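Cys-Gly metallodipeptidase DUG1 (Saccharomyces cerevisiae, PDB 4G1P) hydrolyses the dipeptide Cys-Gly as a zinc- or manganese-dependent M20 family homodimer and supplies the catalytic subunit of the yeast glutathione-degrading complex. Local coordinates at residues T96-G101 with N162-F167; E180-E185 with L427-A432; K191-V196 with D431-S436; N396-A401 with Q473-S478. All blocks are in the same frame, centred on the assembly; numbering follows the deposited sequence.

Interaction 1. Residues T96-G101 with N162-F167; sequences TVLVYG and NLVTCF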
loop_
_atom_site.group_PDB
_atom_site.type_symbol
_atom_site.label_atom_id
_atom_site.label_comp_id
_atom_site.label_asym_id
_atom_site.label_seq_id
_atom_site.Cartn_x
_atom_site.Cartn_y
_atom_site.Cartn_z
ATOM N N THR A 96 25.761 -35.861 18.000
ATOM C CA THR A 96 24.972 -35.423 16.863
ATOM C C THR A 96 24.503 -33.978 17.019
ATOM O O THR A 96 23.790 -33.656 17.963
ATOM C CB THR A 96 23.772 -36.330 16.663
ATOM O OG1 THR A 96 24.240 -37.638 16.328
ATOM C CG2 THR A 96 22.899 -35.807 15.545
ATOM N N VAL A 97 24.918 -33.104 16.112
ATOM C CA VAL A 97 24.437 -31.728 16.144
ATOM C C VAL A 97 23.416 -31.463 15.040
ATOM O O VAL A 97 23.667 -31.723 13.864
ATOM C CB VAL A 97 25.578 -30.708 16.017
ATOM C CG1 VAL A 97 25.024 -29.299 16.092
ATOM C CG2 VAL A 97 26.592 -30.924 17.110
ATOM N N LEU A 98 22.252 -30.965 15.434
ATOM C CA LEU A 98 21.241 -30.553 14.471
ATOM C C LEU A 98 21.425 -29.071 14.191
ATOM O O LEU A 98 21.472 -28.249 15.127
ATOM C CB LEU A 98 19.836 -30.828 15.008
ATOM C CG LEU A 98 18.651 -30.278 14.206
ATOM C CD1 LEU A 98 18.783 -30.674 12.771
ATOM C CD2 LEU A 98 17.349 -30.817 14.734
ATOM N N VAL A 99 21.558 -28.732 12.909
ATOM C CA VAL A 99 21.576 -27.328 12.514
ATOM C C VAL A 99 20.317 -26.962 11.750
ATOM O O VAL A 99 19.871 -27.695 10.866
ATOM C CB VAL A 99 22.838 -26.933 11.703
ATOM C CG1 VAL A 99 24.075 -27.070 12.566
ATOM C CG2 VAL A 99 22.966 -27.763 10.430
ATOM N N TYR A 100 19.752 -25.817 12.114
ATOM C CA TYR A 100 18.548 -25.288 11.485
ATOM C C TYR A 100 18.823 -23.934 10.851
ATOM O O TYR A 100 19.596 -23.124 11.391
ATOM C CB TYR A 100 17.457 -25.128 12.531
ATOM C CG TYR A 100 16.367 -24.150 12.159
ATOM C CD1 TYR A 100 16.503 -22.783 12.413
ATOM C CD2 TYR A 100 15.185 -24.594 11.585
ATOM C CE1 TYR A 100 15.519 -21.896 12.069
ATOM C CE2 TYR A 100 14.187 -23.714 11.255
ATOM C CZ TYR A 100 14.358 -22.370 11.498
ATOM O OH TYR A 100 13.357 -21.502 11.167
ATOM N N GLY A 101 18.158 -23.683 9.724
ATOM C CA GLY A 101 18.191 -22.399 9.047
ATOM C C GLY A 101 17.007 -22.304 8.100
ATOM O O GLY A 101 16.131 -23.176 8.085
ATOM N N ASN A 162 28.259 -35.955 14.021
ATOM C CA ASN A 162 27.253 -36.305 13.037
ATOM C C ASN A 162 26.345 -35.103 12.844
ATOM O O ASN A 162 25.699 -34.659 13.788
ATOM C CB ASN A 162 26.432 -37.502 13.492
ATOM C CG ASN A 162 27.289 -38.721 13.783
ATOM O OD1 ASN A 162 28.000 -39.228 12.914
ATOM N ND2 ASN A 162 27.230 -39.192 15.013
ATOM N N LEU A 163 26.313 -34.567 11.627
ATOM C CA LEU A 163 25.509 -33.401 11.350
ATOM C C LEU A 163 24.122 -33.815 10.899
ATOM O O LEU A 163 23.963 -34.783 10.172
ATOM C CB LEU A 163 26.170 -32.531 10.289
ATOM C CG LEU A 163 25.635 -31.107 10.355
ATOM C CD1 LEU A 163 26.057 -30.463 11.681
ATOM C CD2 LEU A 163 26.107 -30.290 9.159
ATOM N N VAL A 164 23.115 -33.088 11.357
ATOM C CA VAL A 164 21.742 -33.340 10.963
ATOM C C VAL A 164 21.157 -31.994 10.628
ATOM O O VAL A 164 21.436 -31.004 11.304
ATOM C CB VAL A 164 20.929 -34.004 12.083
ATOM C CG1 VAL A 164 19.460 -34.097 11.713
ATOM C CG2 VAL A 164 21.473 -35.375 12.354
ATOM N N THR A 165 20.361 -31.952 9.570
ATOM C CA THR A 165 19.944 -30.692 9.007
ATOM C C THR A 165 18.450 -30.560 9.087
ATOM O O THR A 165 17.734 -31.537 8.976
ATOM C CB THR A 165 20.426 -30.572 7.549
ATOM O OG1 THR A 165 20.936 -29.269 7.342
ATOM C CG2 THR A 165 19.327 -30.768 6.573
ATOM N N CYS A 166 17.985 -29.340 9.302
ATOM C CA CYS A 166 16.562 -29.048 9.277
ATOM C C CYS A 166 16.344 -27.632 8.699
ATOM O O CYS A 166 16.319 -26.643 9.425
ATOM C CB CYS A 166 15.966 -29.192 10.683
ATOM S SG CYS A 166 14.187 -28.843 10.770
ATOM N N PHE A 167 16.217 -27.551 7.380
ATOM C CA PHE A 167 16.122 -26.274 6.667
ATOM C C PHE A 167 14.699 -26.044 6.140
ATOM O O PHE A 167 14.216 -26.795 5.290
ATOM C CB PHE A 167 17.111 -26.258 5.494
ATOM C CG PHE A 167 18.569 -26.327 5.905
ATOM C CD1 PHE A 167 18.993 -25.839 7.134
ATOM C CD2 PHE A 167 19.526 -26.864 5.040
ATOM C CE1 PHE A 167 20.350 -25.896 7.506
ATOM C CE2 PHE A 167 20.889 -26.926 5.398
ATOM C CZ PHE A 167 21.300 -26.434 6.629
#

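Interaction 2. Residues E180-E185 with L427-A432; sequences ELIKKE and LTFQDA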
loop_
_atom_site.group_PDB
_atom_site.type_symbol
_atom_site.label_atom_id
_atom_site.label_comp_id
_atom_site.label_asym_id
_atom_site.label_seq_id
_atom_site.Cartn_x
_atom_site.Cartn_y
_atom_site.Cartn_z
ATOM N N GLU A 180 4.863 -28.685 14.394
ATOM C CA GLU A 180 4.369 -30.052 14.437
ATOM C C GLU A 180 5.411 -31.049 13.969
ATOM O O GLU A 180 5.539 -32.143 14.539
ATOM C CB GLU A 180 3.118 -30.193 13.586
ATOM C CG GLU A 180 2.002 -29.266 13.991
ATOM C CD GLU A 180 0.950 -29.128 12.903
ATOM O OE1 GLU A 180 0.491 -30.170 12.380
ATOM O OE2 GLU A 180 0.591 -27.976 12.566
ATOM N N LEU A 181 6.160 -30.676 12.935
ATOM C CA LEU A 181 7.156 -31.578 12.372
ATOM C C LEU A 181 8.213 -31.975 13.393
ATOM O O LEU A 181 8.566 -33.145 13.512
ATOM C CB LEU A 181 7.827 -30.963 11.149
ATOM C CG LEU A 181 8.851 -31.917 10.536
ATOM C CD1 LEU A 181 8.187 -33.249 10.220
ATOM C CD2 LEU A 181 9.494 -31.320 9.290
ATOM N N ILE A 182 8.713 -30.992 14.126
ATOM C CA ILE A 182 9.758 -31.237 15.100
ATOM C C ILE A 182 9.250 -32.154 16.203
ATOM O O ILE A 182 9.892 -33.150 16.537
ATOM C CB ILE A 182 10.265 -29.916 15.667
ATOM C CG1 ILE A 182 11.068 -29.194 14.592
ATOM C CG2 ILE A 182 11.113 -30.142 16.891
ATOM C CD1 ILE A 182 10.842 -27.715 14.589
ATOM N N LYS A 183 8.078 -31.830 16.742
ATOM C CA LYS A 183 7.462 -32.647 17.781
ATOM C C LYS A 183 7.180 -34.052 17.283
ATOM O O LYS A 183 7.404 -35.020 18.009
ATOM C CB LYS A 183 6.161 -32.023 18.265
ATOM C CG LYS A 183 6.338 -30.778 19.077
ATOM C CD LYS A 183 5.008 -30.071 19.249
ATOM C CE LYS A 183 5.152 -28.791 20.045
ATOM N NZ LYS A 183 3.959 -27.908 19.873
ATOM N N LYS A 184 6.691 -34.158 16.049
ATOM C CA LYS A 184 6.362 -35.451 15.454
ATOM C C LYS A 184 7.607 -36.281 15.247
ATOM O O LYS A 184 7.564 -37.506 15.251
ATOM C CB LYS A 184 5.669 -35.268 14.100
ATOM C CG LYS A 184 5.518 -36.564 13.283
ATOM C CD LYS A 184 4.984 -36.310 11.876
ATOM C CE LYS A 184 4.568 -37.597 11.183
ATOM N NZ LYS A 184 3.337 -37.354 10.373
ATOM N N GLU A 185 8.732 -35.613 15.074
ATOM C CA GLU A 185 9.922 -36.319 14.654
ATOM C C GLU A 185 10.972 -36.364 15.749
ATOM O O GLU A 185 12.107 -36.794 15.522
ATOM C CB GLU A 185 10.470 -35.667 13.397
ATOM C CG GLU A 185 11.010 -36.658 12.418
ATOM C CD GLU A 185 10.004 -37.711 12.021
ATOM O OE1 GLU A 185 8.812 -37.369 11.881
ATOM O OE2 GLU A 185 10.414 -38.880 11.846
ATOM N N LEU A 427 12.461 -22.381 20.674
ATOM C CA LEU A 427 11.906 -22.991 21.873
ATOM C C LEU A 427 11.390 -24.396 21.611
ATOM O O LEU A 427 11.541 -25.284 22.457
ATOM C CB LEU A 427 10.782 -22.137 22.434
ATOM C CG LEU A 427 10.316 -22.464 23.848
ATOM C CD1 LEU A 427 11.495 -22.638 24.810
ATOM C CD2 LEU A 427 9.410 -21.352 24.319
ATOM N N THR A 428 10.783 -24.598 20.444
ATOM C CA THR A 428 10.302 -25.921 20.073
ATOM C C THR A 428 11.457 -26.913 19.967
ATOM O O THR A 428 11.317 -28.064 20.354
ATOM C CB THR A 428 9.479 -25.903 18.771
ATOM O OG1 THR A 428 8.287 -25.140 18.972
ATOM C CG2 THR A 428 9.073 -27.305 18.374
ATOM N N PHE A 429 12.611 -26.478 19.472
ATOM C CA PHE A 429 13.754 -27.391 19.441
ATOM C C PHE A 429 14.174 -27.781 20.853
ATOM O O PHE A 429 14.353 -28.973 21.169
ATOM C CB PHE A 429 14.932 -26.800 18.669
ATOM C CG PHE A 429 14.826 -26.984 17.178
ATOM C CD1 PHE A 429 14.763 -28.252 16.627
ATOM C CD2 PHE A 429 14.810 -25.889 16.320
ATOM C CE1 PHE A 429 14.668 -28.417 15.250
ATOM C CE2 PHE A 429 14.725 -26.061 14.949
ATOM C CZ PHE A 429 14.649 -27.320 14.419
ATOM N N GLN A 430 14.298 -26.775 21.707
ATOM C CA GLN A 430 14.763 -27.007 23.061
ATOM C C GLN A 430 13.866 -27.971 23.808
ATOM O O GLN A 430 14.334 -28.968 24.317
ATOM C CB GLN A 430 14.847 -25.704 23.824
ATOM C CG GLN A 430 15.174 -25.891 25.269
ATOM C CD GLN A 430 15.193 -24.574 25.997
ATOM O OE1 GLN A 430 16.215 -23.888 26.020
ATOM N NE2 GLN A 430 14.056 -24.198 26.585
ATOM N N ASP A 431 12.573 -27.682 23.839
ATOM C CA ASP A 431 11.619 -28.485 24.589
ATOM C C ASP A 431 11.327 -29.854 23.979
ATOM O O ASP A 431 11.333 -30.857 24.688
ATOM C CB ASP A 431 10.315 -27.716 24.782
ATOM C CG ASP A 431 10.466 -26.536 25.729
ATOM O OD1 ASP A 431 11.595 -26.289 26.224
ATOM O OD2 ASP A 431 9.450 -25.846 25.970
ATOM N N ALA A 432 11.070 -29.902 22.674
ATOM C CA ALA A 432 10.704 -31.155 22.030
ATOM C C ALA A 432 11.840 -32.171 22.025
ATOM O O ALA A 432 11.606 -33.373 22.154
ATOM C CB ALA A 432 10.218 -30.906 20.610
#

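Interaction 3. Residues K191-V196 with D431-S436; sequences KGVDAV and DALNTS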
loop_
_atom_site.group_PDB
_atom_site.type_symbol
_atom_site.label_atom_id
_atom_site.label_comp_id
_atom_site.label_asym_id
_atom_site.label_seq_id
_atom_site.Cartn_x
_atom_site.Cartn_y
_atom_site.Cartn_z
ATOM N N LYS A 191 15.796 -38.373 16.725
ATOM C CA LYS A 191 15.909 -39.136 17.968
ATOM C C LYS A 191 17.270 -39.022 18.658
ATOM O O LYS A 191 17.334 -38.860 19.880
ATOM C CB LYS A 191 15.520 -40.611 17.770
ATOM C CG LYS A 191 16.620 -41.525 17.243
ATOM C CD LYS A 191 16.129 -42.974 17.156
ATOM C CE LYS A 191 17.118 -43.899 16.424
ATOM N NZ LYS A 191 18.290 -44.333 17.258
ATOM N N GLY A 192 18.353 -39.069 17.895
ATOM C CA GLY A 192 19.666 -39.105 18.515
ATOM C C GLY A 192 20.342 -37.769 18.773
ATOM O O GLY A 192 21.504 -37.731 19.189
ATOM N N VAL A 193 19.621 -36.676 18.540
ATOM C CA VAL A 193 20.216 -35.349 18.579
ATOM C C VAL A 193 20.744 -34.989 19.965
ATOM O O VAL A 193 20.058 -35.186 20.964
ATOM C CB VAL A 193 19.223 -34.273 18.093
ATOM C CG1 VAL A 193 19.819 -32.907 18.260
ATOM C CG2 VAL A 193 18.855 -34.510 16.639
ATOM N N ASP A 194 21.964 -34.466 20.022
ATOM C CA ASP A 194 22.556 -34.078 21.296
ATOM C C ASP A 194 22.559 -32.573 21.536
ATOM O O ASP A 194 22.807 -32.110 22.651
ATOM C CB ASP A 194 23.982 -34.618 21.403
ATOM C CG ASP A 194 24.027 -36.114 21.316
ATOM O OD1 ASP A 194 23.272 -36.766 22.064
ATOM O OD2 ASP A 194 24.787 -36.637 20.479
ATOM N N ALA A 195 22.285 -31.809 20.490
ATOM C CA ALA A 195 22.447 -30.371 20.569
ATOM C C ALA A 195 21.920 -29.765 19.298
ATOM O O ALA A 195 21.907 -30.416 18.254
ATOM C CB ALA A 195 23.916 -30.003 20.758
ATOM N N VAL A 196 21.483 -28.517 19.399
ATOM C CA VAL A 196 20.993 -27.786 18.252
ATOM C C VAL A 196 21.719 -26.452 18.137
ATOM O O VAL A 196 21.848 -25.713 19.121
ATOM C CB VAL A 196 19.485 -27.568 18.341
ATOM C CG1 VAL A 196 19.015 -26.582 17.264
ATOM C CG2 VAL A 196 18.763 -28.899 18.222
ATOM N N ASP A 431 12.573 -27.682 23.839
ATOM C CA ASP A 431 11.619 -28.485 24.589
ATOM C C ASP A 431 11.327 -29.854 23.979
ATOM O O ASP A 431 11.333 -30.857 24.688
ATOM C CB ASP A 431 10.315 -27.716 24.782
ATOM C CG ASP A 431 10.466 -26.536 25.729
ATOM O OD1 ASP A 431 11.595 -26.289 26.224
ATOM O OD2 ASP A 431 9.450 -25.846 25.970
ATOM N N ALA A 432 11.070 -29.902 22.674
ATOM C CA ALA A 432 10.704 -31.155 22.030
ATOM C C ALA A 432 11.840 -32.171 22.025
ATOM O O ALA A 432 11.606 -33.373 22.154
ATOM C CB ALA A 432 10.218 -30.906 20.610
ATOM N N LEU A 433 13.069 -31.693 21.860
ATOM C CA LEU A 433 14.205 -32.591 21.741
ATOM C C LEU A 433 14.915 -32.733 23.077
ATOM O O LEU A 433 15.730 -33.641 23.269
ATOM C CB LEU A 433 15.186 -32.094 20.669
ATOM C CG LEU A 433 14.695 -31.961 19.222
ATOM C CD1 LEU A 433 15.876 -31.766 18.269
ATOM C CD2 LEU A 433 13.798 -33.140 18.784
ATOM N N ASN A 434 14.586 -31.835 23.998
ATOM C CA ASN A 434 15.276 -31.724 25.285
ATOM C C ASN A 434 16.791 -31.693 25.167
ATOM O O ASN A 434 17.477 -32.576 25.662
ATOM C CB ASN A 434 14.806 -32.798 26.265
ATOM C CG ASN A 434 13.334 -32.642 26.630
ATOM O OD1 ASN A 434 12.489 -33.411 26.165
ATOM N ND2 ASN A 434 13.016 -31.632 27.454
ATOM N N THR A 435 17.290 -30.672 24.480
ATOM C CA THR A 435 18.715 -30.399 24.389
ATOM C C THR A 435 18.902 -28.904 24.556
ATOM O O THR A 435 17.926 -28.161 24.629
ATOM C CB THR A 435 19.281 -30.777 23.020
ATOM O OG1 THR A 435 18.404 -30.285 21.997
ATOM C CG2 THR A 435 19.408 -32.281 22.893
ATOM N N SER A 436 20.152 -28.463 24.607
ATOM C CA SER A 436 20.440 -27.045 24.618
ATOM C C SER A 436 20.430 -26.503 23.194
ATOM O O SER A 436 20.629 -27.245 22.233
ATOM C CB SER A 436 21.800 -26.790 25.238
ATOM O OG SER A 436 22.801 -27.457 24.496
HETATM O O HOH W 1 22.699 -30.183 24.199
#

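Interaction 4. Residues N396-A401 with Q473-S478; sequences NAQFTA and QYYSES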
loop_
_atom_site.group_PDB
_atom_site.type_symbol
_atom_site.label_atom_id
_atom_site.label_comp_id
_atom_site.label_asym_id
_atom_site.label_seq_id
_atom_site.Cartn_x
_atom_site.Cartn_y
_atom_site.Cartn_z
ATOM N N ASN A 396 26.383 -23.475 29.356
ATOM C CA ASN A 396 26.477 -24.858 28.879
ATOM C C ASN A 396 27.451 -25.189 27.742
ATOM O O ASN A 396 27.878 -24.321 26.971
ATOM C CB ASN A 396 25.187 -25.250 28.151
ATOM C CG ASN A 396 24.860 -24.303 27.011
ATOM O OD1 ASN A 396 25.593 -24.214 26.022
ATOM N ND2 ASN A 396 23.768 -23.574 27.156
ATOM N N ALA A 397 27.762 -26.477 27.642
ATOM C CA ALA A 397 28.819 -26.998 26.785
ATOM C C ALA A 397 28.918 -26.239 25.461
ATOM O O ALA A 397 30.008 -25.864 25.036
ATOM C CB ALA A 397 28.601 -28.494 26.535
ATOM N N GLN A 398 27.768 -25.999 24.827
ATOM C CA GLN A 398 27.738 -25.395 23.491
ATOM C C GLN A 398 28.324 -23.996 23.445
ATOM O O GLN A 398 29.147 -23.701 22.583
ATOM C CB GLN A 398 26.324 -25.393 22.906
ATOM C CG GLN A 398 25.901 -26.726 22.303
ATOM C CD GLN A 398 24.855 -26.551 21.223
ATOM O OE1 GLN A 398 25.170 -26.157 20.100
ATOM N NE2 GLN A 398 23.603 -26.822 21.560
ATOM N N PHE A 399 27.906 -23.143 24.373
ATOM C CA PHE A 399 28.419 -21.777 24.440
ATOM C C PHE A 399 29.917 -21.754 24.758
ATOM O O PHE A 399 30.661 -20.932 24.241
ATOM C CB PHE A 399 27.624 -20.940 25.455
ATOM C CG PHE A 399 26.295 -20.450 24.939
ATOM C CD1 PHE A 399 26.216 -19.308 24.161
ATOM C CD2 PHE A 399 25.128 -21.121 25.240
ATOM C CE1 PHE A 399 24.992 -18.847 23.673
ATOM C CE2 PHE A 399 23.897 -20.664 24.775
ATOM C CZ PHE A 399 23.834 -19.523 23.981
ATOM N N THR A 400 30.359 -22.672 25.605
ATOM C CA THR A 400 31.775 -22.774 25.908
ATOM C C THR A 400 32.548 -23.134 24.657
ATOM O O THR A 400 33.514 -22.467 24.293
ATOM C CB THR A 400 32.024 -23.830 26.971
ATOM O OG1 THR A 400 31.208 -23.543 28.114
ATOM C CG2 THR A 400 33.476 -23.834 27.365
ATOM N N ALA A 401 32.100 -24.189 23.992
ATOM C CA ALA A 401 32.670 -24.589 22.709
ATOM C C ALA A 401 32.670 -23.419 21.719
ATOM O O ALA A 401 33.695 -23.127 21.093
ATOM C CB ALA A 401 31.912 -25.779 22.133
ATOM N N GLN A 473 34.215 -28.743 16.253
ATOM C CA GLN A 473 35.375 -29.465 16.717
ATOM C C GLN A 473 35.457 -29.444 18.240
ATOM O O GLN A 473 35.602 -30.496 18.880
ATOM C CB GLN A 473 36.645 -28.869 16.112
ATOM C CG GLN A 473 37.914 -29.579 16.558
ATOM C CD GLN A 473 37.903 -31.058 16.213
ATOM O OE1 GLN A 473 37.689 -31.437 15.065
ATOM N NE2 GLN A 473 38.127 -31.898 17.208
ATOM N N TYR A 474 35.361 -28.253 18.822
ATOM C CA TYR A 474 35.493 -28.131 20.264
ATOM C C TYR A 474 34.350 -28.817 20.990
ATOM O O TYR A 474 34.562 -29.484 22.008
ATOM C CB TYR A 474 35.570 -26.679 20.695
ATOM C CG TYR A 474 36.869 -26.017 20.348
ATOM C CD1 TYR A 474 38.030 -26.762 20.175
ATOM C CD2 TYR A 474 36.936 -24.643 20.177
ATOM C CE1 TYR A 474 39.235 -26.142 19.845
ATOM C CE2 TYR A 474 38.122 -24.018 19.851
ATOM C CZ TYR A 474 39.267 -24.765 19.687
ATOM O OH TYR A 474 40.436 -24.119 19.353
ATOM N N TYR A 475 33.140 -28.644 20.473
ATOM C CA TYR A 475 31.997 -29.298 21.071
ATOM C C TYR A 475 32.233 -30.808 21.126
ATOM O O TYR A 475 31.991 -31.441 22.160
ATOM C CB TYR A 475 30.691 -28.951 20.345
ATOM C CG TYR A 475 29.509 -29.666 20.941
ATOM C CD1 TYR A 475 28.999 -29.289 22.173
ATOM C CD2 TYR A 475 28.934 -30.756 20.302
ATOM C CE1 TYR A 475 27.937 -29.953 22.737
ATOM C CE2 TYR A 475 27.867 -31.428 20.862
ATOM C CZ TYR A 475 27.377 -31.018 22.078
ATOM O OH TYR A 475 26.317 -31.677 22.638
ATOM N N SER A 476 32.750 -31.376 20.038
ATOM C CA SER A 476 33.042 -32.812 19.998
ATOM C C SER A 476 34.048 -33.233 21.073
ATOM O O SER A 476 34.082 -34.396 21.472
ATOM C CB SER A 476 33.576 -33.227 18.626
ATOM O OG SER A 476 34.914 -32.799 18.449
ATOM N N GLU A 477 34.868 -32.291 21.532
ATOM C CA GLU A 477 35.877 -32.598 22.546
ATOM C C GLU A 477 35.392 -32.385 23.980
ATOM O O GLU A 477 35.897 -33.020 24.892
ATOM C CB GLU A 477 37.165 -31.810 22.300
ATOM C CG GLU A 477 37.873 -32.169 21.011
ATOM C CD GLU A 477 38.877 -31.107 20.589
ATOM O OE1 GLU A 477 39.105 -30.154 21.362
ATOM O OE2 GLU A 477 39.438 -31.217 19.479
ATOM N N SER A 478 34.412 -31.509 24.177
ATOM C CA SER A 478 33.905 -31.204 25.518
ATOM C C SER A 478 33.332 -32.429 26.194
ATOM O O SER A 478 32.527 -33.134 25.587
ATOM C CB SER A 478 32.782 -30.184 25.450
ATOM O OG SER A 478 31.533 -30.843 25.390
#

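Interaction 1. Residues T96-G101 with N162-F167
Val99 and Val164 sit at the middle of two parallel strands, where Val99 N donates to Val164 O at 2.8 Å. On either side of this bond, Val97 O accepts from Val164 N at 2.9 Å and Val99 O from Cys166 N at 3.0 Å. Packing is close on both faces here. On the face of Leu98, Val164 and Cys166, Leu98 has CG anti to the backbone N (chi1 172°) and carries CD1 over to the other strand, 3.6 Å from Val164 CG1 and 3.8 Å from Cys166 CB. On the other face Val99 CG1 reaches Leu163 CD1 at 4.0 Å, the two side chains crossing at about a right angle. These are neighbouring inner strands of the mixed sheet in the catalytic domain, an alpha/beta layered fold of the zinc exopeptidase type: Phe429 and Leu433 of helix 426-433 cover the Leu98 side, while Leu142, Trp145 and Val149 of helix 135-154 pack on Phe167, Val99 and Leu163. The Thr96 end is the more exposed one, yet still packed, with Thr96 CG2 3.5 Å from Val164 CG2; the Asn162 amide turns to Asp91 O instead. The Gly101 end is the weakly bonded one: Gly101 N and Cys166 O are 3.5 Å apart, a weak bond, and the edge of the Phe167 ring lies beside Gly101 N. Tyr100 sends its hydroxyl to Glu168, and its side chain touches Glu171, the proton acceptor by similarity.

Interaction 2. Residues E180-E185 with L427-A432
With CG1 anti to its carbonyl carbon (chi1 -71°), Ile182 has CG2 anti to the backbone N, and Phe429 likewise carries CG anti to the carbonyl carbon (chi1 -83°). The CB of Phe429 points away from the isoleucine, but the end of its side chain comes nearer. The two residues join helices 178-185 and 426-433, which run side by side in nearly the same direction over one face of the catalytic-domain sheet, their local axes 9.7 Å apart and inclined by 15°. Ile182 is the wedge between them. Its CD1 stands over one face of the Phe429 ring, 4.1 Å from the centroid and displaced toward the rim, a CH-pi contact, while CG1 touches CE1 of the same ring at 3.7 Å. The other branch, CG2, meets Thr428 CG2 at 3.8 Å and Ala432 CB at 3.9 Å, one helical turn apart. The hydroxyl of Thr428 is engaged separately, in a hydrogen bond to Asp179, just before 180-185 on the same helix, which adds a polar link between the two helices. Beneath this apolar seam the Phe429 ring rests on Leu98 and Cys166 of the sheet. At the exposed margin the aliphatic part of Lys183 completes the contact: Lys183 CG lies 4.2 Å from Ala432 CB.

Interaction 3. Residues K191-V196 with D431-S436
Val193 and Val196 supply the apolar part of the contact, both pressing on the same methyl of Leu433: its CD1 lies 4.1 Å from Val193 CG1 and 4.1 Å from Val196 CG2. Val196 and Leu433 cross at about a right angle, and Leu98 of the adjoining strand touches all three side chains. A second set of contacts sets a methyl against backbone. Thr435 CG2 is 3.4 Å from Asp194 O and 3.5 Å from Val193 O. Its OG1 takes the crowded position between backbone N and carbonyl carbon (chi1 46°) and lies beside Val196 CG2. The polar contacts are made by main-chain atoms. Val196 N donates to Ser436 O at 3.2 Å. A water molecule accepts from Ser436 N at 3.1 Å and also lies against Asp194 O, at a distance too short to be taken literally. Asp194 itself turns its carboxylate to the other neighbour, bonding the backbone N of Thr96. Asn434, with positive phi, lets the chain leave helix 426-433 and swing round to the sheet. The result is the helix-to-strand turn of an alpha/beta fold, from which strand 437-439 runs on parallel to strand 195-198 and forms the sheet's outermost member on this side.

Interaction 4. Residues N396-A401 with Q473-S478
Gln398 NE2 is engaged by two acceptors at once, Ser436 OG and Val196 O, while OE1 of the same amide accepts from Tyr471 OH. With its end held in this way, the aliphatic part of Gln398 lies against the Tyr475 ring, CG 3.8 Å from CE1, and the amide and ring planes are turned 58° apart. Ala397, one residue earlier, approaches that ring at its edge, its CB 4.1 Å from Tyr475 CE1 and 3.9 Å from Ser478 OG. The contact joins the first turn of helix 397-410 to the last turn of helix 458-477, two helices of the alpha/beta catalytic domain that cross at 134° with local axes 8.7 Å apart. Asn396 is the N-cap of the former, its OD1 accepting from Phe399 N at 3.0 Å. At the crossing lies Ala401, whose small side chain lets the backbones come close: CB is 3.5 Å from Tyr475 N and 4.0 Å from Tyr474 CB. The two tyrosines then diverge, Tyr475 with CG anti to the backbone N (chi1 178°), Tyr474 with CG anti to the carbonyl carbon. Tyr475 touches Ala195 of the sheet with its hydroxyl end and forms a cation-pi pair with Lys95. Tyr474 leads away toward Lys404 and Leu408, with Ala401 O lying in the plane of its ring, at the edge.

Overall arrangement
From the N terminus, interaction 1 comes first: the chain leaves strand 96-102, passes through helix 135-154 and returns beside it as strand 162-168, a beta-alpha-beta crossover. Interactions 2 and 3 open only after interaction 1 has closed. Their loops, each of more than 230 residues and including the lid domain, overlap and end on the same stretch, sharing Asp431 and Ala432, so the returning helix 426-433 and the chain after it are fixed to helix 178-185 and to strand 195-198. Interaction 4, opening at 396-401 inside those loops and closing near the C terminus, crosses both. It touches interactions 1 and 3, bringing the terminal helix to the sheet, but does not touch interaction 2.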